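Local coordinates for protein ribonuclease T2 (Homo sapiens, PDB 3T0O) that cleaves single-stranded RNA, preferentially between purine and uridine residues, degrading microbial RNA so that the innate immune sensor TLR8 can detect the products, at residues L13-H18 against W38-L43; H89-H94 against K109-S114. All coordinates share one frame; numbering follows the deposited sequence.

Contact 1 (L13-H18 against W38-L43); sequences LIMVQH and WTIHGL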
loop_
_atom_site.group_PDB
_atom_site.type_symbol
_atom_site.label_atom_id
_atom_site.label_comp_id
_atom_site.label_asym_id
_atom_site.label_seq_id
_atom_site.Cartn_x
_atom_site.Cartn_y
_atom_site.Cartn_z
ATOM N N LEU A 13 -5.656 9.314 7.579
ATOM C CA LEU A 13 -5.410 8.588 6.364
ATOM C C LEU A 13 -4.533 7.380 6.660
ATOM O O LEU A 13 -3.758 7.429 7.602
ATOM C CB LEU A 13 -4.685 9.507 5.363
ATOM C CG LEU A 13 -5.611 10.595 4.828
ATOM C CD1 LEU A 13 -4.740 11.735 4.260
ATOM C CD2 LEU A 13 -6.550 9.942 3.762
ATOM N N ILE A 14 -4.629 6.339 5.835
ATOM C CA ILE A 14 -3.726 5.193 5.977
ATOM C C ILE A 14 -3.016 4.973 4.656
ATOM O O ILE A 14 -3.694 4.766 3.627
ATOM C CB ILE A 14 -4.528 3.956 6.374
ATOM C CG1 ILE A 14 -5.341 4.166 7.624
ATOM C CG2 ILE A 14 -3.521 2.768 6.648
ATOM C CD1 ILE A 14 -6.428 3.054 7.801
ATOM N N MET A 15 -1.676 5.111 4.638
ATOM C CA MET A 15 -0.931 4.814 3.420
ATOM C C MET A 15 -0.650 3.317 3.472
ATOM O O MET A 15 -0.003 2.836 4.384
ATOM C CB MET A 15 0.382 5.574 3.360
ATOM C CG MET A 15 1.314 5.050 2.258
ATOM S SD MET A 15 0.648 5.200 0.556
ATOM C CE MET A 15 2.062 4.885 -0.467
ATOM N N VAL A 16 -1.147 2.572 2.484
ATOM C CA VAL A 16 -1.132 1.116 2.514
ATOM C C VAL A 16 -0.233 0.680 1.393
ATOM O O VAL A 16 -0.438 1.049 0.210
ATOM C CB VAL A 16 -2.551 0.615 2.217
ATOM C CG1 VAL A 16 -2.525 -0.937 2.294
ATOM C CG2 VAL A 16 -3.483 1.240 3.266
ATOM N N GLN A 17 0.816 -0.110 1.699
ATOM C CA GLN A 17 1.743 -0.601 0.694
ATOM C C GLN A 17 1.784 -2.128 0.857
ATOM O O GLN A 17 1.608 -2.632 1.950
ATOM C CB GLN A 17 3.125 -0.028 0.962
ATOM C CG GLN A 17 3.142 1.479 0.721
ATOM C CD GLN A 17 4.456 2.107 1.066
ATOM O OE1 GLN A 17 4.658 2.615 2.206
ATOM N NE2 GLN A 17 5.369 2.016 0.187
ATOM N N HIS A 18 1.977 -2.811 -0.251
ATOM C CA HIS A 18 1.935 -4.282 -0.213
ATOM C C HIS A 18 3.053 -4.905 -1.005
ATOM O O HIS A 18 3.682 -4.257 -1.805
ATOM C CB HIS A 18 0.535 -4.828 -0.533
ATOM C CG HIS A 18 -0.012 -4.371 -1.867
ATOM N ND1 HIS A 18 -1.346 -4.574 -2.163
ATOM C CD2 HIS A 18 0.535 -3.703 -2.905
ATOM C CE1 HIS A 18 -1.564 -4.127 -3.391
ATOM N NE2 HIS A 18 -0.469 -3.525 -3.830
ATOM N N TRP A 38 8.050 -3.165 -2.636
ATOM C CA TRP A 38 6.756 -2.797 -2.119
ATOM C C TRP A 38 6.138 -1.752 -2.959
ATOM O O TRP A 38 6.809 -0.809 -3.399
ATOM C CB TRP A 38 6.918 -2.204 -0.698
ATOM C CG TRP A 38 7.362 -3.293 0.273
ATOM C CD1 TRP A 38 8.672 -3.775 0.453
ATOM C CD2 TRP A 38 6.527 -4.035 1.156
ATOM N NE1 TRP A 38 8.641 -4.813 1.373
ATOM C CE2 TRP A 38 7.361 -4.973 1.841
ATOM C CE3 TRP A 38 5.154 -3.997 1.451
ATOM C CZ2 TRP A 38 6.862 -5.884 2.764
ATOM C CZ3 TRP A 38 4.646 -4.886 2.404
ATOM C CH2 TRP A 38 5.515 -5.812 3.071
ATOM N N THR A 39 4.841 -1.945 -3.239
ATOM C CA THR A 39 4.122 -0.968 -4.082
ATOM C C THR A 39 2.895 -0.441 -3.350
ATOM O O THR A 39 2.522 -0.897 -2.257
ATOM C CB THR A 39 3.602 -1.647 -5.412
ATOM O OG1 THR A 39 2.789 -2.778 -5.040
ATOM C CG2 THR A 39 4.796 -2.149 -6.184
ATOM N N ILE A 40 2.267 0.599 -3.956
ATOM C CA ILE A 40 1.123 1.234 -3.352
ATOM C C ILE A 40 -0.124 0.408 -3.492
ATOM O O ILE A 40 -0.483 -0.003 -4.607
ATOM C CB ILE A 40 0.858 2.578 -4.029
ATOM C CG1 ILE A 40 2.103 3.459 -3.897
ATOM C CG2 ILE A 40 -0.381 3.200 -3.364
ATOM C CD1 ILE A 40 1.998 4.741 -4.778
ATOM N N HIS A 41 -0.779 0.114 -2.381
ATOM C CA HIS A 41 -2.138 -0.376 -2.446
ATOM C C HIS A 41 -3.104 0.806 -2.499
ATOM O O HIS A 41 -3.881 0.941 -3.463
ATOM C CB HIS A 41 -2.388 -1.229 -1.259
ATOM C CG HIS A 41 -3.667 -1.971 -1.382
ATOM N ND1 HIS A 41 -4.001 -2.995 -0.526
ATOM C CD2 HIS A 41 -4.683 -1.851 -2.264
ATOM C CE1 HIS A 41 -5.194 -3.466 -0.853
ATOM N NE2 HIS A 41 -5.635 -2.806 -1.910
ATOM N N GLY A 42 -3.017 1.726 -1.526
ATOM C CA GLY A 42 -3.780 2.938 -1.678
ATOM C C GLY A 42 -3.574 3.862 -0.487
ATOM O O GLY A 42 -2.814 3.567 0.424
ATOM N N LEU A 43 -4.238 5.016 -0.564
ATOM C CA LEU A 43 -4.243 6.002 0.463
ATOM C C LEU A 43 -5.662 6.128 0.965
ATOM O O LEU A 43 -6.532 6.632 0.269
ATOM C CB LEU A 43 -3.705 7.331 -0.091
ATOM C CG LEU A 43 -3.760 8.445 0.946
ATOM C CD1 LEU A 43 -2.769 8.203 2.051
ATOM C CD2 LEU A 43 -3.388 9.809 0.251
HETATM O O HOH W 1 0.391 -2.024 -6.147
#
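Val16 faces two residues at once, His41 and Gly42, across a buried antiparallel strand pairing, where strand 12-18 lies between strands 39-45 and 171-180. Val16 O accepts from His41 N at 2.8 Å and from Gly42 N at 3.2 Å, both donors coming from the same face of the carbonyl plane. This classic beta bulge sits in the first conserved active-site segment of RNase T2 enzymes, which carries the predicted active-site His41. Gly42, with phi and psi near 180°, is fully extended and has no side chain to fit. Val16 N returns a bond to Gly42 O; past the shift in register, His18 and Thr39 are joined by two backbone bonds.

With CG anti to its backbone N (chi1 -169°), His41 lies alongside Val16 and lays CB over one face of the His18 ring, 3.7 Å from its centroid. The flat His18 ring suits this place, forming an offset stack with the His41 imidazole, planes 19° apart; Gln174 holds His41 ND1 by a hydrogen bond. At the edge of the His18 ring, a water takes a hydrogen bond from Thr39 OG1, gives one to Ile40 O, and bonds His18 NE2 at 2.9 Å. The face carrying Met15, Ile40 and Leu43 is largely apolar, with Gln17 its polar member; flexible Met15, in one of its two conformers, sets CE 3.7 Å from Ile40 CG1. Branched Leu43 sets CD1 4.0 Å from Leu13 CB.

Contact 2 (H89-H94 against K109-S114); sequences HEWEKH and KYFGRS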
loop_
_atom_site.group_PDB
_atom_site.type_symbol
_atom_site.label_atom_id
_atom_site.label_comp_id
_atom_site.label_asym_id
_atom_site.label_seq_id
_atom_site.Cartn_x
_atom_site.Cartn_y
_atom_site.Cartn_z
ATOM N N HIS A 89 -11.250 1.575 -8.688
ATOM C CA HIS A 89 -11.715 1.073 -7.389
ATOM C C HIS A 89 -11.161 1.928 -6.254
ATOM O O HIS A 89 -11.896 2.357 -5.354
ATOM C CB HIS A 89 -11.264 -0.389 -7.210
ATOM C CG HIS A 89 -11.525 -0.940 -5.845
ATOM N ND1 HIS A 89 -12.739 -1.481 -5.496
ATOM C CD2 HIS A 89 -10.723 -1.058 -4.755
ATOM C CE1 HIS A 89 -12.700 -1.858 -4.226
ATOM N NE2 HIS A 89 -11.489 -1.629 -3.758
ATOM N N GLU A 90 -9.886 2.252 -6.328
ATOM C CA GLU A 90 -9.261 3.030 -5.271
ATOM C C GLU A 90 -9.862 4.418 -5.242
ATOM O O GLU A 90 -10.074 4.989 -4.155
ATOM C CB GLU A 90 -7.770 3.127 -5.453
ATOM C CG GLU A 90 -7.137 1.710 -5.189
ATOM C CD GLU A 90 -7.281 1.237 -3.751
ATOM O OE1 GLU A 90 -7.082 2.026 -2.796
ATOM O OE2 GLU A 90 -7.624 0.046 -3.584
ATOM N N TRP A 91 -10.031 5.031 -6.424
ATOM C CA TRP A 91 -10.656 6.353 -6.443
ATOM C C TRP A 91 -12.068 6.340 -5.840
ATOM O O TRP A 91 -12.426 7.164 -5.005
ATOM C CB TRP A 91 -10.739 6.898 -7.874
ATOM C CG TRP A 91 -11.581 8.190 -7.864
ATOM C CD1 TRP A 91 -12.878 8.335 -8.319
ATOM C CD2 TRP A 91 -11.244 9.419 -7.217
ATOM N NE1 TRP A 91 -13.306 9.599 -8.084
ATOM C CE2 TRP A 91 -12.346 10.273 -7.370
ATOM C CE3 TRP A 91 -10.119 9.873 -6.515
ATOM C CZ2 TRP A 91 -12.364 11.602 -6.863
ATOM C CZ3 TRP A 91 -10.115 11.237 -6.072
ATOM C CH2 TRP A 91 -11.233 12.043 -6.197
ATOM N N GLU A 92 -12.897 5.408 -6.268
ATOM C CA GLU A 92 -14.323 5.421 -5.930
ATOM C C GLU A 92 -14.513 5.075 -4.434
ATOM O O GLU A 92 -15.302 5.733 -3.690
ATOM C CB GLU A 92 -15.085 4.571 -6.990
ATOM C CG GLU A 92 -14.901 5.256 -8.396
ATOM C CD GLU A 92 -15.692 4.733 -9.609
ATOM O OE1 GLU A 92 -16.348 3.667 -9.512
ATOM O OE2 GLU A 92 -15.658 5.410 -10.684
ATOM N N LYS A 93 -13.692 4.121 -3.973
ATOM C CA LYS A 93 -13.801 3.695 -2.594
ATOM C C LYS A 93 -13.156 4.670 -1.632
ATOM O O LYS A 93 -13.716 4.894 -0.584
ATOM C CB LYS A 93 -13.228 2.309 -2.402
ATOM C CG LYS A 93 -13.512 1.667 -1.024
ATOM C CD LYS A 93 -12.950 0.233 -0.992
ATOM C CE LYS A 93 -13.535 -0.621 0.145
ATOM N NZ LYS A 93 -14.998 -0.973 -0.064
ATOM N N HIS A 94 -12.004 5.231 -1.987
ATOM C CA HIS A 94 -11.200 5.952 -1.021
ATOM C C HIS A 94 -10.985 7.409 -1.381
ATOM O O HIS A 94 -11.104 8.288 -0.532
ATOM C CB HIS A 94 -9.823 5.264 -0.880
ATOM C CG HIS A 94 -9.929 3.839 -0.441
ATOM N ND1 HIS A 94 -10.466 3.465 0.771
ATOM C CD2 HIS A 94 -9.642 2.693 -1.111
ATOM C CE1 HIS A 94 -10.452 2.139 0.853
ATOM N NE2 HIS A 94 -9.948 1.651 -0.272
ATOM N N LYS A 109 -4.793 15.415 -7.753
ATOM C CA LYS A 109 -4.124 15.777 -6.505
ATOM C C LYS A 109 -4.056 14.577 -5.581
ATOM O O LYS A 109 -3.014 14.331 -4.977
ATOM C CB LYS A 109 -4.855 16.951 -5.830
ATOM C CG LYS A 109 -4.498 18.257 -6.495
ATOM C CD LYS A 109 -5.469 19.395 -6.071
ATOM C CE LYS A 109 -5.223 19.797 -4.634
ATOM N NZ LYS A 109 -6.108 21.068 -4.402
ATOM N N TYR A 110 -5.143 13.813 -5.480
ATOM C CA TYR A 110 -5.142 12.626 -4.675
ATOM C C TYR A 110 -4.112 11.594 -5.156
ATOM O O TYR A 110 -3.314 11.087 -4.382
ATOM C CB TYR A 110 -6.571 12.028 -4.751
ATOM C CG TYR A 110 -6.673 10.677 -4.123
ATOM C CD1 TYR A 110 -6.684 10.552 -2.747
ATOM C CD2 TYR A 110 -6.735 9.529 -4.899
ATOM C CE1 TYR A 110 -6.793 9.299 -2.136
ATOM C CE2 TYR A 110 -6.843 8.289 -4.284
ATOM C CZ TYR A 110 -6.915 8.224 -2.897
ATOM O OH TYR A 110 -7.018 6.980 -2.270
ATOM N N PHE A 111 -4.197 11.211 -6.426
ATOM C CA PHE A 111 -3.248 10.230 -6.877
ATOM C C PHE A 111 -1.828 10.796 -6.872
ATOM O O PHE A 111 -0.896 10.044 -6.524
ATOM C CB PHE A 111 -3.641 9.723 -8.275
ATOM C CG PHE A 111 -4.769 8.771 -8.242
ATOM C CD1 PHE A 111 -4.554 7.440 -7.928
ATOM C CD2 PHE A 111 -6.050 9.168 -8.606
ATOM C CE1 PHE A 111 -5.650 6.543 -7.931
ATOM C CE2 PHE A 111 -7.123 8.304 -8.588
ATOM C CZ PHE A 111 -6.938 6.997 -8.268
ATOM N N GLY A 112 -1.658 12.090 -7.167
ATOM C CA GLY A 112 -0.319 12.630 -7.213
ATOM C C GLY A 112 0.262 12.679 -5.819
ATOM O O GLY A 112 1.474 12.414 -5.638
ATOM N N ARG A 113 -0.572 13.025 -4.835
ATOM C CA ARG A 113 -0.063 13.097 -3.463
ATOM C C ARG A 113 0.274 11.737 -2.940
ATOM O O ARG A 113 1.234 11.542 -2.195
ATOM C CB ARG A 113 -1.057 13.848 -2.527
ATOM C CG ARG A 113 -0.625 13.933 -1.093
ATOM C CD ARG A 113 0.700 14.735 -0.937
ATOM N NE ARG A 113 0.933 15.010 0.475
ATOM C CZ ARG A 113 2.130 15.212 1.008
ATOM N NH1 ARG A 113 3.208 15.152 0.237
ATOM N NH2 ARG A 113 2.252 15.431 2.302
ATOM N N SER A 114 -0.533 10.740 -3.325
ATOM C CA SER A 114 -0.275 9.378 -2.964
ATOM C C SER A 114 1.059 8.924 -3.470
ATOM O O SER A 114 1.861 8.344 -2.742
ATOM C CB SER A 114 -1.380 8.484 -3.540
ATOM O OG SER A 114 -2.596 8.821 -2.871
HETATM O O HOH W 2 -6.068 4.590 -2.806
#
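Glu90 reaches Tyr110 through a water that donates to both Glu90 OE1, at 2.8 Å, and Tyr110 OH, at 2.6 Å. The carboxylate is thus tied to the opposite helix without direct contact; OE1 also accepts from Trp44 NE1, and the phenol is hydrogen-bonded to Leu43 O.

Trp91 follows, and its size suits the gap, for the axes of segments 89-94 and 109-114 come no closer than 11.6 Å and cross at 108°. Chi1 of 172° sets the indole anti to the backbone N, and the CE3-CZ3 edge of its six-membered ring turns toward the face of Tyr110 in an offset edge-to-face pair with planes 71° apart. The closest atoms are Trp91 CE3 and Tyr110 CD2, at 3.8 Å; small Ser114, one turn on from Tyr110 in the same helix, backs a face of the phenol ring with its OG. Trp91 CB meets the edge of the Phe111 ring, 3.8 Å from Phe111 CZ, and the indole nitrogen bonds to Trp55 O.

Helix 84-98 carries the second conserved active-site segment of the RNase T2 family, with Glu90 and His94 as its probable active-site residues. His94, at the end of a wider pi-type turn, sets CB 3.6 Å from Tyr110 OH; its imidazole leads away from helix 107-121 and has Lys93 CG over one face.

In the fold
Both contacts are buried, but the centre of contact 1 lies about 2 Å from the centre of the chain and that of contact 2 about 12 Å from it, among the helices beside the sheet. Contact 1 is held by backbone hydrogen bonds between strands, contact 2 by aromatic packing and a shared water. They share no element, yet they touch: the phenol of Tyr110 ties helix 107-121 to strand 39-45, and Leu43 packs on Ser114. Together they bring His41 from the strand near Glu90 and His94 from the helix. Gly42, having no side chain, lets Glu90 OE1 come within 3.6 Å of Gly42 CA, consistent with a compact catalytic centre.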